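Local coordinates for GTPase activator-like protein (Chaetomium thermophilum, PDB 5HIU) that is the N-terminal part of the fungal TSC2 protein, which as a whole probably acts as a GTPase activator in signalling, at residues 208-219 / 243-254. Sequence-based numbering, arbitrary orientation.
Sequences AGLIDMLLKICM and IPTNKLKYCIQV
Ile243 sets its CG2 against Ile211 CD1, and Pro244 meets the same methyl tip to tip, its ring CD 3.5 Å away; having no N-H to satisfy, proline suits the approach to helix 245-261. One turn on, Lys247 serves twice. Its methylene chain crosses Ile211 obliquely and brings CE to 3.7 Å from Ala208 CB, where a small residue lets the chain lie close. The bend at chi2 (-68°) turns the chain so that NZ forms a salt bridge with Asp212, 3.0 Å from OD1, using the syn lone pair of that oxygen. The axes of the two segments run in the same general direction, 24° apart, as alternate helices do in an alpha-solenoid, and helix 224-240 connects them and packs against Ile211 and Cys218. Tyr250 suits the exposed rim: its CB lies 3.6 Å from CD1 of buried Leu215, whose other methyl reaches Val254. The thiol of Cys251, compact and weakly polar, fits against Ile211, with SG 3.9 Å from CG2. Branched at CB, Val254 spreads two methyls: CG1, anti to the backbone N (chi1 166°), rests on Cys218 CB, 3.4 Å away, while CG2 touches Leu215 CD2 and, at the more exposed edge, Met219 CG.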
loop_
_atom_site.group_PDB
_atom_site.type_symbol
_atom_site.label_atom_id
_atom_site.label_comp_id
_atom_site.label_asym_id
_atom_site.label_seq_id
_atom_site.Cartn_x
_atom_site.Cartn_y
_atom_site.Cartn_z
ATOM N N ALA A 208 -2.508 -8.426 -10.910
ATOM C CA ALA A 208 -3.841 -8.518 -10.335
ATOM C C ALA A 208 -3.752 -9.326 -9.044
ATOM O O ALA A 208 -4.234 -8.888 -7.995
ATOM C CB ALA A 208 -4.801 -9.160 -11.312
ATOM N N GLY A 209 -3.077 -10.471 -9.099
ATOM C CA GLY A 209 -2.889 -11.280 -7.901
ATOM C C GLY A 209 -2.116 -10.540 -6.808
ATOM O O GLY A 209 -2.460 -10.565 -5.611
ATOM N N LEU A 210 -1.047 -9.879 -7.207
ATOM C CA LEU A 210 -0.206 -9.242 -6.231
ATOM C C LEU A 210 -0.994 -8.138 -5.534
ATOM O O LEU A 210 -1.004 -8.073 -4.315
ATOM C CB LEU A 210 1.048 -8.707 -6.891
ATOM C CG LEU A 210 1.916 -7.860 -5.978
ATOM C CD1 LEU A 210 2.298 -8.577 -4.683
ATOM C CD2 LEU A 210 3.146 -7.453 -6.766
ATOM N N ILE A 211 -1.685 -7.310 -6.316
ATOM C CA ILE A 211 -2.488 -6.223 -5.774
ATOM C C ILE A 211 -3.482 -6.711 -4.738
ATOM O O ILE A 211 -3.529 -6.158 -3.636
ATOM C CB ILE A 211 -3.231 -5.462 -6.887
ATOM C CG1 ILE A 211 -2.246 -4.593 -7.672
ATOM C CG2 ILE A 211 -4.321 -4.571 -6.312
ATOM C CD1 ILE A 211 -2.684 -4.318 -9.098
ATOM N N ASP A 212 -4.267 -7.738 -5.088
ATOM C CA ASP A 212 -5.235 -8.337 -4.147
ATOM C C ASP A 212 -4.592 -8.687 -2.819
ATOM O O ASP A 212 -5.129 -8.405 -1.748
ATOM C CB ASP A 212 -5.840 -9.641 -4.700
ATOM C CG ASP A 212 -6.700 -9.422 -5.905
ATOM O OD1 ASP A 212 -6.967 -8.260 -6.258
ATOM O OD2 ASP A 212 -7.110 -10.425 -6.517
ATOM N N MET A 213 -3.446 -9.333 -2.903
ATOM C CA MET A 213 -2.749 -9.792 -1.717
ATOM C C MET A 213 -2.366 -8.612 -0.799
ATOM O O MET A 213 -2.536 -8.692 0.425
ATOM C CB MET A 213 -1.505 -10.564 -2.163
ATOM C CG MET A 213 -0.774 -11.348 -1.096
ATOM S SD MET A 213 -1.793 -12.644 -0.401
ATOM C CE MET A 213 -2.229 -11.951 1.200
ATOM N N LEU A 214 -1.883 -7.515 -1.392
ATOM C CA LEU A 214 -1.475 -6.352 -0.607
ATOM C C LEU A 214 -2.652 -5.663 0.058
ATOM O O LEU A 214 -2.525 -5.119 1.161
ATOM C CB LEU A 214 -0.815 -5.318 -1.479
ATOM C CG LEU A 214 0.395 -5.787 -2.238
ATOM C CD1 LEU A 214 0.502 -4.892 -3.445
ATOM C CD2 LEU A 214 1.639 -5.755 -1.365
ATOM N N LEU A 215 -3.788 -5.662 -0.623
ATOM C CA LEU A 215 -4.929 -4.959 -0.098
ATOM C C LEU A 215 -5.532 -5.739 1.047
ATOM O O LEU A 215 -5.958 -5.149 2.036
ATOM C CB LEU A 215 -5.950 -4.708 -1.187
ATOM C CG LEU A 215 -5.432 -3.836 -2.317
ATOM C CD1 LEU A 215 -6.568 -3.586 -3.285
ATOM C CD2 LEU A 215 -4.822 -2.518 -1.846
ATOM N N LYS A 216 -5.567 -7.059 0.914
ATOM C CA LYS A 216 -5.968 -7.941 2.017
ATOM C C LYS A 216 -5.180 -7.510 3.260
ATOM O O LYS A 216 -5.736 -7.064 4.272
ATOM C CB LYS A 216 -5.642 -9.393 1.647
ATOM C CG LYS A 216 -6.471 -10.471 2.323
ATOM C CD LYS A 216 -6.181 -11.841 1.701
ATOM C CE LYS A 216 -7.471 -12.597 1.415
ATOM N NZ LYS A 216 -7.247 -14.018 1.021
ATOM N N ILE A 217 -3.866 -7.587 3.144
ATOM C CA ILE A 217 -2.990 -7.237 4.242
ATOM C C ILE A 217 -3.266 -5.824 4.749
ATOM O O ILE A 217 -3.257 -5.580 5.949
ATOM C CB ILE A 217 -1.530 -7.407 3.830
ATOM C CG1 ILE A 217 -1.253 -8.899 3.597
ATOM C CG2 ILE A 217 -0.591 -6.857 4.884
ATOM C CD1 ILE A 217 -0.005 -9.150 2.782
ATOM N N CYS A 218 -3.542 -4.901 3.841
ATOM C CA CYS A 218 -3.904 -3.550 4.222
ATOM C C CYS A 218 -5.118 -3.506 5.139
ATOM O O CYS A 218 -5.110 -2.850 6.174
ATOM C CB CYS A 218 -4.177 -2.709 2.987
ATOM S SG CYS A 218 -2.676 -2.066 2.211
ATOM N N MET A 219 -6.164 -4.232 4.785
ATOM C CA MET A 219 -7.396 -4.145 5.539
ATOM C C MET A 219 -7.421 -5.027 6.758
ATOM O O MET A 219 -8.399 -5.020 7.487
ATOM C CB MET A 219 -8.585 -4.443 4.627
ATOM C CG MET A 219 -8.728 -3.425 3.505
ATOM S SD MET A 219 -8.646 -1.707 4.082
ATOM C CE MET A 219 -10.174 -1.704 5.020
ATOM N N ILE A 243 -1.113 -0.368 -12.437
ATOM C CA ILE A 243 -2.306 -0.954 -11.861
ATOM C C ILE A 243 -3.356 -1.152 -12.979
ATOM O O ILE A 243 -3.718 -0.208 -13.682
ATOM C CB ILE A 243 -2.884 -0.015 -10.787
ATOM C CG1 ILE A 243 -1.899 0.139 -9.644
ATOM C CG2 ILE A 243 -4.197 -0.536 -10.233
ATOM C CD1 ILE A 243 -2.316 1.212 -8.659
ATOM N N PRO A 244 -3.858 -2.378 -13.144
ATOM C CA PRO A 244 -4.880 -2.576 -14.158
ATOM C C PRO A 244 -6.150 -1.847 -13.770
ATOM O O PRO A 244 -6.399 -1.672 -12.585
ATOM C CB PRO A 244 -5.115 -4.090 -14.133
ATOM C CG PRO A 244 -3.931 -4.682 -13.439
ATOM C CD PRO A 244 -3.491 -3.637 -12.467
ATOM N N THR A 245 -6.951 -1.458 -14.759
ATOM C CA THR A 245 -8.141 -0.639 -14.526
ATOM C C THR A 245 -9.095 -1.242 -13.483
ATOM O O THR A 245 -9.560 -0.543 -12.581
ATOM C CB THR A 245 -8.917 -0.335 -15.840
ATOM O OG1 THR A 245 -9.407 -1.547 -16.421
ATOM C CG2 THR A 245 -8.024 0.395 -16.866
ATOM N N ASN A 246 -9.368 -2.534 -13.585
ATOM C CA ASN A 246 -10.301 -3.199 -12.656
ATOM C C ASN A 246 -9.852 -3.308 -11.176
ATOM O O ASN A 246 -10.635 -3.724 -10.318
ATOM C CB ASN A 246 -10.635 -4.591 -13.184
ATOM C CG ASN A 246 -9.404 -5.464 -13.327
ATOM O OD1 ASN A 246 -8.301 -4.963 -13.538
ATOM N ND2 ASN A 246 -9.586 -6.770 -13.229
ATOM N N LYS A 247 -8.603 -2.950 -10.884
ATOM C CA LYS A 247 -8.084 -2.918 -9.503
ATOM C C LYS A 247 -8.133 -1.533 -8.851
ATOM O O LYS A 247 -7.961 -1.396 -7.621
ATOM C CB LYS A 247 -6.632 -3.398 -9.496
ATOM C CG LYS A 247 -6.459 -4.819 -9.992
ATOM C CD LYS A 247 -7.086 -5.791 -9.008
ATOM C CE LYS A 247 -7.411 -7.108 -9.653
ATOM N NZ LYS A 247 -8.477 -7.760 -8.859
ATOM N N LEU A 248 -8.363 -0.518 -9.682
ATOM C CA LEU A 248 -8.248 0.874 -9.273
ATOM C C LEU A 248 -9.189 1.189 -8.129
ATOM O O LEU A 248 -8.756 1.681 -7.105
ATOM C CB LEU A 248 -8.516 1.809 -10.460
ATOM C CG LEU A 248 -8.087 3.275 -10.315
ATOM C CD1 LEU A 248 -6.573 3.404 -10.207
ATOM C CD2 LEU A 248 -8.614 4.089 -11.490
ATOM N N LYS A 249 -10.470 0.889 -8.282
ATOM C CA LYS A 249 -11.409 1.148 -7.208
ATOM C C LYS A 249 -10.838 0.642 -5.883
ATOM O O LYS A 249 -10.798 1.377 -4.892
ATOM C CB LYS A 249 -12.763 0.497 -7.491
ATOM C CG LYS A 249 -13.793 0.733 -6.395
ATOM C CD LYS A 249 -15.171 0.220 -6.765
ATOM C CE LYS A 249 -16.064 0.261 -5.536
ATOM N NZ LYS A 249 -17.523 0.140 -5.826
ATOM N N TYR A 250 -10.371 -0.602 -5.879
ATOM C CA TYR A 250 -9.937 -1.244 -4.649
ATOM C C TYR A 250 -8.685 -0.555 -4.074
ATOM O O TYR A 250 -8.647 -0.251 -2.876
ATOM C CB TYR A 250 -9.738 -2.756 -4.888
ATOM C CG TYR A 250 -11.035 -3.569 -5.037
ATOM C CD1 TYR A 250 -12.284 -2.944 -5.153
ATOM C CD2 TYR A 250 -11.001 -4.967 -5.072
ATOM C CE1 TYR A 250 -13.446 -3.683 -5.271
ATOM C CE2 TYR A 250 -12.161 -5.714 -5.194
ATOM C CZ TYR A 250 -13.377 -5.061 -5.292
ATOM O OH TYR A 250 -14.535 -5.774 -5.415
ATOM N N CYS A 251 -7.679 -0.282 -4.902
ATOM C CA CYS A 251 -6.534 0.537 -4.440
ATOM C C CYS A 251 -6.982 1.887 -3.831
ATOM O O CYS A 251 -6.583 2.256 -2.728
ATOM C CB CYS A 251 -5.589 0.813 -5.592
ATOM S SG CYS A 251 -4.793 -0.670 -6.217
ATOM N N ILE A 252 -7.849 2.594 -4.541
ATOM C CA ILE A 252 -8.374 3.856 -4.049
ATOM C C ILE A 252 -9.168 3.653 -2.761
ATOM O O ILE A 252 -8.944 4.383 -1.777
ATOM C CB ILE A 252 -9.226 4.600 -5.109
ATOM C CG1 ILE A 252 -8.394 4.946 -6.353
ATOM C CG2 ILE A 252 -9.787 5.885 -4.535
ATOM C CD1 ILE A 252 -7.117 5.724 -6.073
ATOM N N GLN A 253 -10.079 2.676 -2.743
ATOM C CA GLN A 253 -10.739 2.317 -1.481
ATOM C C GLN A 253 -9.693 2.196 -0.382
ATOM O O GLN A 253 -9.766 2.879 0.649
ATOM C CB GLN A 253 -11.488 0.988 -1.562
ATOM C CG GLN A 253 -12.903 1.086 -2.085
ATOM C CD GLN A 253 -13.746 -0.114 -1.693
ATOM O OE1 GLN A 253 -13.244 -1.235 -1.607
ATOM N NE2 GLN A 253 -15.038 0.113 -1.464
ATOM N N VAL A 254 -8.705 1.340 -0.599
ATOM C CA VAL A 254 -7.848 0.982 0.515
ATOM C C VAL A 254 -7.011 2.167 0.919
ATOM O O VAL A 254 -6.952 2.511 2.103
ATOM C CB VAL A 254 -6.985 -0.252 0.218
ATOM C CG1 VAL A 254 -5.873 -0.400 1.239
ATOM C CG2 VAL A 254 -7.860 -1.490 0.210
#